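Local coordinates for polymerase nucleotidyl transferase domain-containing protein (PDB 1YLQ) that probably works as a nucleotidyltransferase, though its substrate and its reaction are not established, at residues M4-E9 against K62-S67; K12-D17 against K53-G58. All blocks are in the same frame, centred on the assembly; numbering follows the deposited sequence.

Contact 1. Residues M4-E9 against K62-S67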
ATOM      1  N   MET A   4       3.233   5.897   4.816  1.00 28.17           N
ATOM      2  CA  MET A   4       4.617   5.465   4.895  1.00 29.60           C
ATOM      3  C   MET A   4       5.531   6.467   5.552  1.00 28.97           C
ATOM      4  O   MET A   4       6.437   6.075   6.268  1.00 26.72           O
ATOM      5  CB  MET A   4       5.150   5.068   3.548  1.00 30.01           C
ATOM      6  CG  MET A   4       5.034   3.558   3.411  1.00 36.85           C
ATOM      7  SD  MET A   4       4.268   3.372   1.865  1.00 50.18           S
ATOM      8  CE  MET A   4       5.624   3.799   0.810  1.00 47.71           C
ATOM      9  N   LYS A   5       5.248   7.746   5.305  1.00 27.65           N
ATOM     10  CA  LYS A   5       5.909   8.883   5.972  1.00 28.20           C
ATOM     11  C   LYS A   5       5.733   8.767   7.482  1.00 27.60           C
ATOM     12  O   LYS A   5       6.697   8.939   8.225  1.00 28.13           O
ATOM     13  CB  LYS A   5       5.319  10.212   5.451  1.00 27.01           C
ATOM     14  CG  LYS A   5       6.004  11.529   5.906  1.00 29.61           C
ATOM     15  CD  LYS A   5       5.162  12.743   5.425  1.00 28.63           C
ATOM     16  CE  LYS A   5       5.956  14.104   5.484  1.00 31.50           C
ATOM     17  NZ  LYS A   5       5.297  15.224   4.745  1.00 31.85           N
ATOM     18  N   GLU A   6       4.510   8.451   7.905  1.00 26.40           N
ATOM     19  CA  GLU A   6       4.137   8.300   9.302  1.00 27.66           C
ATOM     20  C   GLU A   6       4.838   7.093   9.928  1.00 25.69           C
ATOM     21  O   GLU A   6       5.352   7.229  10.999  1.00 24.50           O
ATOM     22  CB  GLU A   6       2.646   8.089   9.442  1.00 27.85           C
ATOM     23  CG  GLU A   6       1.926   9.055  10.354  1.00 35.39           C
ATOM     24  CD  GLU A   6       0.475   9.361   9.888  1.00 40.16           C
ATOM     25  OE1 GLU A   6      -0.165   8.512   9.208  1.00 40.87           O
ATOM     26  OE2 GLU A   6      -0.027  10.470  10.196  1.00 45.26           O
ATOM     27  N   ILE A   7       4.814   5.932   9.274  1.00 26.34           N
ATOM     28  CA  ILE A   7       5.630   4.764   9.699  1.00 27.30           C
ATOM     29  C   ILE A   7       7.135   5.131   9.947  1.00 28.27           C
ATOM     30  O   ILE A   7       7.725   4.735  10.970  1.00 28.20           O
ATOM     31  CB  ILE A   7       5.488   3.580   8.660  1.00 28.65           C
ATOM     32  CG1 ILE A   7       4.003   3.125   8.590  1.00 28.83           C
ATOM     33  CG2 ILE A   7       6.481   2.432   8.969  1.00 26.06           C
ATOM     34  CD1 ILE A   7       3.616   2.125   7.476  1.00 26.49           C
ATOM     35  N   LYS A   8       7.767   5.837   9.006  1.00 28.57           N
ATOM     36  CA  LYS A   8       9.207   6.113   9.157  1.00 29.07           C
ATOM     37  C   LYS A   8       9.329   7.018  10.389  1.00 28.92           C
ATOM     38  O   LYS A   8      10.240   6.856  11.207  1.00 27.43           O
ATOM     39  CB  LYS A   8       9.788   6.762   7.881  1.00 31.45           C
ATOM     40  CG  LYS A   8      11.376   6.905   7.767  1.00 32.79           C
ATOM     41  CD  LYS A   8      12.029   5.679   7.031  1.00 39.24           C
ATOM     42  CE  LYS A   8      13.609   5.624   7.086  1.00 38.86           C
ATOM     43  NZ  LYS A   8      14.220   4.403   7.788  1.00 46.22           N
ATOM     44  N   GLU A   9       8.399   7.961  10.556  1.00 28.93           N
ATOM     45  CA  GLU A   9       8.537   8.911  11.671  1.00 30.33           C
ATOM     46  C   GLU A   9       8.371   8.316  13.062  1.00 29.72           C
ATOM     47  O   GLU A   9       9.225   8.536  13.914  1.00 28.50           O
ATOM     48  CB  GLU A   9       7.715  10.167  11.460  1.00 30.52           C
ATOM     49  CG  GLU A   9       8.408  11.060  10.424  1.00 37.03           C
ATOM     50  CD  GLU A   9       9.961  11.070  10.561  1.00 43.62           C
ATOM     51  OE1 GLU A   9      10.517  11.837  11.402  1.00 47.64           O
ATOM     52  OE2 GLU A   9      10.636  10.313   9.824  1.00 45.59           O
ATOM     53  N   LYS A  62      -1.583   0.052  16.695  1.00 37.74           N
ATOM     54  CA  LYS A  62      -2.653   0.936  17.174  1.00 37.63           C
ATOM     55  C   LYS A  62      -2.768   2.174  16.265  1.00 37.33           C
ATOM     56  O   LYS A  62      -3.853   2.620  15.949  1.00 36.38           O
ATOM     57  CB  LYS A  62      -2.419   1.334  18.635  1.00 37.38           C
ATOM     58  CG  LYS A  62      -3.216   2.529  19.121  1.00 39.55           C
ATOM     59  CD  LYS A  62      -2.680   3.059  20.443  1.00 42.47           C
ATOM     60  CE  LYS A  62      -3.269   4.422  20.774  1.00 45.08           C
ATOM     61  NZ  LYS A  62      -2.784   4.940  22.094  1.00 46.01           N
ATOM     62  N   LYS A  63      -1.630   2.718  15.849  1.00 37.41           N
ATOM     63  CA  LYS A  63      -1.617   3.849  14.928  1.00 37.94           C
ATOM     64  C   LYS A  63      -2.222   3.462  13.567  1.00 38.52           C
ATOM     65  O   LYS A  63      -2.962   4.234  12.953  1.00 36.32           O
ATOM     66  CB  LYS A  63      -0.171   4.373  14.778  1.00 37.87           C
ATOM     67  CG  LYS A  63      -0.023   5.602  13.874  1.00 39.54           C
ATOM     68  CD  LYS A  63      -0.867   6.793  14.329  1.00 41.89           C
ATOM     69  CE  LYS A  63      -1.022   7.829  13.201  1.00 42.33           C
ATOM     70  NZ  LYS A  63      -2.311   8.533  13.293  1.00 43.13           N
ATOM     71  N   PHE A  64      -1.912   2.252  13.110  1.00 39.38           N
ATOM     72  CA  PHE A  64      -2.312   1.794  11.770  1.00 41.62           C
ATOM     73  C   PHE A  64      -3.365   0.667  11.803  1.00 43.16           C
ATOM     74  O   PHE A  64      -3.268  -0.342  11.113  1.00 44.78           O
ATOM     75  CB  PHE A  64      -1.062   1.451  10.952  1.00 41.22           C
ATOM     76  CG  PHE A  64      -0.181   2.616  10.749  1.00 39.88           C
ATOM     77  CD1 PHE A  64      -0.530   3.614   9.831  1.00 40.83           C
ATOM     78  CD2 PHE A  64       0.958   2.757  11.499  1.00 36.25           C
ATOM     79  CE1 PHE A  64       0.291   4.723   9.662  1.00 41.13           C
ATOM     80  CE2 PHE A  64       1.784   3.847  11.360  1.00 39.47           C
ATOM     81  CZ  PHE A  64       1.457   4.845  10.434  1.00 41.52           C
ATOM     82  N   PHE A  65      -4.373   0.877  12.633  1.00 44.09           N
ATOM     83  CA  PHE A  65      -5.459  -0.058  12.838  1.00 45.77           C
ATOM     84  C   PHE A  65      -6.119  -0.399  11.493  1.00 45.48           C
ATOM     85  O   PHE A  65      -6.389   0.498  10.683  1.00 45.77           O
ATOM     86  CB  PHE A  65      -6.462   0.607  13.804  1.00 46.21           C
ATOM     87  CG  PHE A  65      -7.683  -0.230  14.123  1.00 48.95           C
ATOM     88  CD1 PHE A  65      -7.556  -1.517  14.674  1.00 51.17           C
ATOM     89  CD2 PHE A  65      -8.961   0.290  13.922  1.00 49.31           C
ATOM     90  CE1 PHE A  65      -8.699  -2.288  14.986  1.00 51.31           C
ATOM     91  CE2 PHE A  65     -10.104  -0.464  14.232  1.00 50.52           C
ATOM     92  CZ  PHE A  65      -9.970  -1.753  14.767  1.00 49.91           C
ATOM     93  N   ASP A  66      -6.336  -1.694  11.245  1.00 45.19           N
ATOM     94  CA  ASP A  66      -7.181  -2.143  10.124  1.00 45.06           C
ATOM     95  C   ASP A  66      -6.741  -1.494   8.796  1.00 43.78           C
ATOM     96  O   ASP A  66      -7.559  -1.007   8.015  1.00 44.15           O
ATOM     97  CB  ASP A  66      -8.658  -1.848  10.449  1.00 45.31           C
ATOM     98  CG  ASP A  66      -9.625  -2.314   9.358  1.00 47.43           C
ATOM     99  OD1 ASP A  66      -9.684  -3.530   9.072  1.00 49.19           O
ATOM    100  OD2 ASP A  66     -10.342  -1.455   8.794  1.00 48.63           O
ATOM    101  N   SER A  67      -5.431  -1.469   8.576  1.00 41.97           N
ATOM    102  CA  SER A  67      -4.848  -0.922   7.347  1.00 40.07           C
ATOM    103  C   SER A  67      -4.253  -2.039   6.473  1.00 37.97           C
ATOM    104  O   SER A  67      -4.184  -3.203   6.912  1.00 38.14           O
ATOM    105  CB  SER A  67      -3.776   0.107   7.683  1.00 39.26           C
ATOM    106  OG  SER A  67      -2.544  -0.529   7.835  1.00 39.99           O
TER

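Contact 2. Residues K12-D17 against K53-G58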
ATOM      1  N   LYS A  12      11.499   5.911  13.667  1.00 30.94           N
ATOM      2  CA  LYS A  12      12.765   6.566  13.959  1.00 32.04           C
ATOM      3  C   LYS A  12      12.749   7.358  15.292  1.00 31.55           C
ATOM      4  O   LYS A  12      13.808   7.587  15.894  1.00 29.88           O
ATOM      5  CB  LYS A  12      13.174   7.458  12.791  1.00 33.04           C
ATOM      6  CG  LYS A  12      13.769   6.732  11.562  1.00 36.78           C
ATOM      7  CD  LYS A  12      14.412   5.360  11.881  1.00 43.03           C
ATOM      8  CE  LYS A  12      15.771   5.208  11.181  1.00 46.07           C
ATOM      9  NZ  LYS A  12      16.027   6.304  10.210  1.00 48.95           N
ATOM     10  N   LYS A  13      11.548   7.732  15.755  1.00 30.96           N
ATOM     11  CA  LYS A  13      11.370   8.366  17.070  1.00 31.13           C
ATOM     12  C   LYS A  13      11.689   7.408  18.223  1.00 30.78           C
ATOM     13  O   LYS A  13      12.239   7.803  19.261  1.00 30.33           O
ATOM     14  CB  LYS A  13       9.948   8.877  17.224  1.00 31.58           C
ATOM     15  CG  LYS A  13       9.800   9.767  18.417  1.00 34.10           C
ATOM     16  CD  LYS A  13       8.379  10.237  18.696  1.00 35.92           C
ATOM     17  CE  LYS A  13       8.408  10.874  20.100  1.00 36.95           C
ATOM     18  NZ  LYS A  13       7.050  11.187  20.620  1.00 39.18           N
ATOM     19  N   ASP A  14      11.291   6.167  18.045  1.00 30.26           N
ATOM     20  CA  ASP A  14      11.500   5.108  19.041  1.00 32.00           C
ATOM     21  C   ASP A  14      12.879   4.435  18.871  1.00 31.28           C
ATOM     22  O   ASP A  14      13.711   4.358  19.800  1.00 31.62           O
ATOM     23  CB  ASP A  14      10.356   4.077  18.921  1.00 31.63           C
ATOM     24  CG  ASP A  14      10.306   3.121  20.109  1.00 35.03           C
ATOM     25  OD1 ASP A  14      11.374   2.841  20.738  1.00 34.60           O
ATOM     26  OD2 ASP A  14       9.194   2.659  20.412  1.00 35.37           O
ATOM     27  N   VAL A  15      13.154   3.996  17.659  1.00 31.51           N
ATOM     28  CA  VAL A  15      14.374   3.204  17.404  1.00 32.23           C
ATOM     29  C   VAL A  15      15.167   3.892  16.292  1.00 31.01           C
ATOM     30  O   VAL A  15      14.912   3.657  15.114  1.00 29.95           O
ATOM     31  CB  VAL A  15      14.043   1.729  17.003  1.00 33.90           C
ATOM     32  CG1 VAL A  15      15.341   0.905  16.775  1.00 34.55           C
ATOM     33  CG2 VAL A  15      13.162   1.044  18.045  1.00 34.68           C
ATOM     34  N   GLN A  16      16.138   4.713  16.684  1.00 29.04           N
ATOM     35  CA  GLN A  16      16.862   5.565  15.757  1.00 29.99           C
ATOM     36  C   GLN A  16      17.571   4.762  14.668  1.00 29.30           C
ATOM     37  O   GLN A  16      17.655   5.200  13.517  1.00 28.60           O
ATOM     38  CB  GLN A  16      17.906   6.393  16.533  1.00 29.82           C
ATOM     39  CG  GLN A  16      18.522   7.453  15.700  1.00 36.72           C
ATOM     40  CD  GLN A  16      19.258   8.463  16.535  1.00 42.64           C
ATOM     41  OE1 GLN A  16      19.623   8.172  17.684  1.00 44.80           O
ATOM     42  NE2 GLN A  16      19.481   9.668  15.977  1.00 44.54           N
ATOM     43  N   ASP A  17      18.092   3.592  15.026  1.00 28.64           N
ATOM     44  CA  ASP A  17      18.892   2.847  14.053  1.00 28.03           C
ATOM     45  C   ASP A  17      18.087   1.903  13.179  1.00 27.00           C
ATOM     46  O   ASP A  17      18.668   1.139  12.396  1.00 26.66           O
ATOM     47  CB  ASP A  17      20.065   2.098  14.733  1.00 27.42           C
ATOM     48  CG  ASP A  17      19.608   0.830  15.529  1.00 27.41           C
ATOM     49  OD1 ASP A  17      18.424   0.429  15.520  1.00 28.10           O
ATOM     50  OD2 ASP A  17      20.454   0.209  16.211  1.00 32.33           O
ATOM     51  N   LYS A  53      10.214  -5.045  21.567  1.00 26.13           N
ATOM     52  CA  LYS A  53       9.518  -5.498  20.364  1.00 29.35           C
ATOM     53  C   LYS A  53       8.019  -5.329  20.640  1.00 29.30           C
ATOM     54  O   LYS A  53       7.284  -4.776  19.808  1.00 30.67           O
ATOM     55  CB  LYS A  53       9.846  -6.980  20.135  1.00 30.29           C
ATOM     56  CG  LYS A  53       9.670  -7.458  18.722  1.00 33.65           C
ATOM     57  CD  LYS A  53       9.917  -8.962  18.647  1.00 34.28           C
ATOM     58  CE  LYS A  53      11.299  -9.238  18.128  1.00 29.96           C
ATOM     59  NZ  LYS A  53      11.205 -10.473  17.318  1.00 29.96           N
ATOM     60  N   LEU A  54       7.578  -5.727  21.854  1.00 29.52           N
ATOM     61  CA  LEU A  54       6.134  -5.717  22.188  1.00 28.94           C
ATOM     62  C   LEU A  54       5.580  -4.276  22.253  1.00 29.54           C
ATOM     63  O   LEU A  54       4.508  -3.970  21.716  1.00 30.38           O
ATOM     64  CB  LEU A  54       5.874  -6.486  23.516  1.00 28.67           C
ATOM     65  CG  LEU A  54       4.455  -6.353  24.096  1.00 30.29           C
ATOM     66  CD1 LEU A  54       3.428  -6.960  23.149  1.00 30.55           C
ATOM     67  CD2 LEU A  54       4.303  -6.953  25.506  1.00 29.61           C
ATOM     68  N   GLU A  55       6.307  -3.423  22.967  1.00 30.36           N
ATOM     69  CA  GLU A  55       6.050  -1.984  23.105  1.00 31.79           C
ATOM     70  C   GLU A  55       5.895  -1.330  21.715  1.00 31.47           C
ATOM     71  O   GLU A  55       4.932  -0.608  21.439  1.00 30.46           O
ATOM     72  CB  GLU A  55       7.302  -1.418  23.809  1.00 32.75           C
ATOM     73  CG  GLU A  55       7.434   0.063  23.996  1.00 38.14           C
ATOM     74  CD  GLU A  55       7.801   0.850  22.743  1.00 38.30           C
ATOM     75  OE1 GLU A  55       8.909   0.701  22.160  1.00 35.99           O
ATOM     76  OE2 GLU A  55       6.950   1.675  22.379  1.00 40.87           O
ATOM     77  N   PHE A  56       6.876  -1.580  20.846  1.00 31.44           N
ATOM     78  CA  PHE A  56       6.904  -0.923  19.543  1.00 31.33           C
ATOM     79  C   PHE A  56       5.758  -1.447  18.674  1.00 31.19           C
ATOM     80  O   PHE A  56       5.015  -0.680  17.999  1.00 31.16           O
ATOM     81  CB  PHE A  56       8.242  -1.124  18.853  1.00 31.82           C
ATOM     82  CG  PHE A  56       8.326  -0.390  17.525  1.00 33.71           C
ATOM     83  CD1 PHE A  56       8.572   0.987  17.490  1.00 36.00           C
ATOM     84  CD2 PHE A  56       8.112  -1.062  16.353  1.00 31.87           C
ATOM     85  CE1 PHE A  56       8.597   1.683  16.276  1.00 34.84           C
ATOM     86  CE2 PHE A  56       8.134  -0.404  15.138  1.00 32.96           C
ATOM     87  CZ  PHE A  56       8.405   0.980  15.102  1.00 33.08           C
ATOM     88  N   PHE A  57       5.618  -2.761  18.676  1.00 30.16           N
ATOM     89  CA  PHE A  57       4.532  -3.373  17.912  1.00 30.76           C
ATOM     90  C   PHE A  57       3.159  -2.848  18.321  1.00 29.70           C
ATOM     91  O   PHE A  57       2.324  -2.568  17.439  1.00 29.47           O
ATOM     92  CB  PHE A  57       4.580  -4.903  17.937  1.00 30.74           C
ATOM     93  CG  PHE A  57       3.481  -5.565  17.154  1.00 32.57           C
ATOM     94  CD1 PHE A  57       3.668  -5.871  15.782  1.00 35.21           C
ATOM     95  CD2 PHE A  57       2.320  -5.994  17.775  1.00 32.24           C
ATOM     96  CE1 PHE A  57       2.678  -6.563  15.056  1.00 33.71           C
ATOM     97  CE2 PHE A  57       1.300  -6.663  17.034  1.00 35.31           C
ATOM     98  CZ  PHE A  57       1.479  -6.943  15.690  1.00 34.10           C
ATOM     99  N   GLY A  58       2.916  -2.708  19.627  1.00 30.16           N
ATOM    100  CA  GLY A  58       1.649  -2.205  20.109  1.00 30.29           C
ATOM    101  C   GLY A  58       1.403  -0.776  19.617  1.00 31.34           C
ATOM    102  O   GLY A  58       0.314  -0.444  19.132  1.00 30.19           O
TER

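Contact 1. Residues M4-E9 against K62-S67
The F64 ring is wedged between I7 and K63 where helix 3-14 meets the end of helix 50-63, two helices packed together over the mixed sheet of this nucleotidyltransferase domain. The tight part is apolar. I7 CG1 sits over one ring face, 4.0 Å from the centroid and 30° off the normal, in a CH-pi contact. The opposite face is covered nearer its rim by the aliphatic chain of F64's own neighbour, K63, whose CG lies above the plane. At the edge, in the ring plane, E6 CB comes to 3.6 Å from F64 CZ. F64 is the first residue to leave the helix, and its CG stands anti to the carbonyl carbon (chi1 -62°), which turns the ring onto helix 3-14, where it also meets H3 and I10. With the ring cut back to an alanine, I7 CG1 would probably face a gap and the K63 chain would lose the surface it lies along. I7 in turn reaches down to F69 and F71 on strand 69-74. The outer side is looser: E6 and K63 cross at about a right angle, touching through E6 CD and K63 CE at 3.9 Å. Their opposite charges probably attract, but E6 OE2 stays 4.3 Å from K63 NZ, beyond a salt bridge.

Contact 2. Residues K12-D17 against K53-G58
The F56 ring takes D14 OD2 at its edge, in the ring plane, with the carboxylate turned 70° from the ring; F47, from a nearby loop, meets the ring with its own plane at about 45°. This is helix-to-helix packing in the nucleotidyltransferase fold, the last turn of helix 3-14 against the first half of helix 50-63. The F56 ring runs alongside D14 in the opposite sense, on a path that also brings it against I73 of strand 69-74. Beside the ring, two acids face each other. D14 and E55 approach from opposite directions, their carboxylate planes 33° apart, and D14 OD2 lies just 2.6 Å from E55 OE1. Basic neighbours are at hand: D14 OD1 is in a salt bridge with R52, and E55 OE2 in one with K59, so any repulsion between the two acids is probably eased. The same oxygen that faces E55 also closes on the aromatic edge, with D14 OD2 3.4 Å from F56 CD1, and D14 CB follows at 3.8 Å from that same F56 CD1.

In the fold
Both contacts join the same two helices, 3-14 and 50-63, and their centres are about 12 Å apart. The segments pair in reverse order along the chain: 4-9 with 62-67 at one end, 12-17 with 53-58 at the other, so that the helices run in opposing general directions at a marked tilt, and contact 2 falls within the span of chain that contact 1 brings together. Between the helices the chain builds strands 19-23 and 38-43. Both contacts also reach strand 69-74, which follows helix 50-63. Together they join the two helices near either end of helix 3-14, on the same sheet, mainly apolar in contact 1 and with a charged cluster in contact 2.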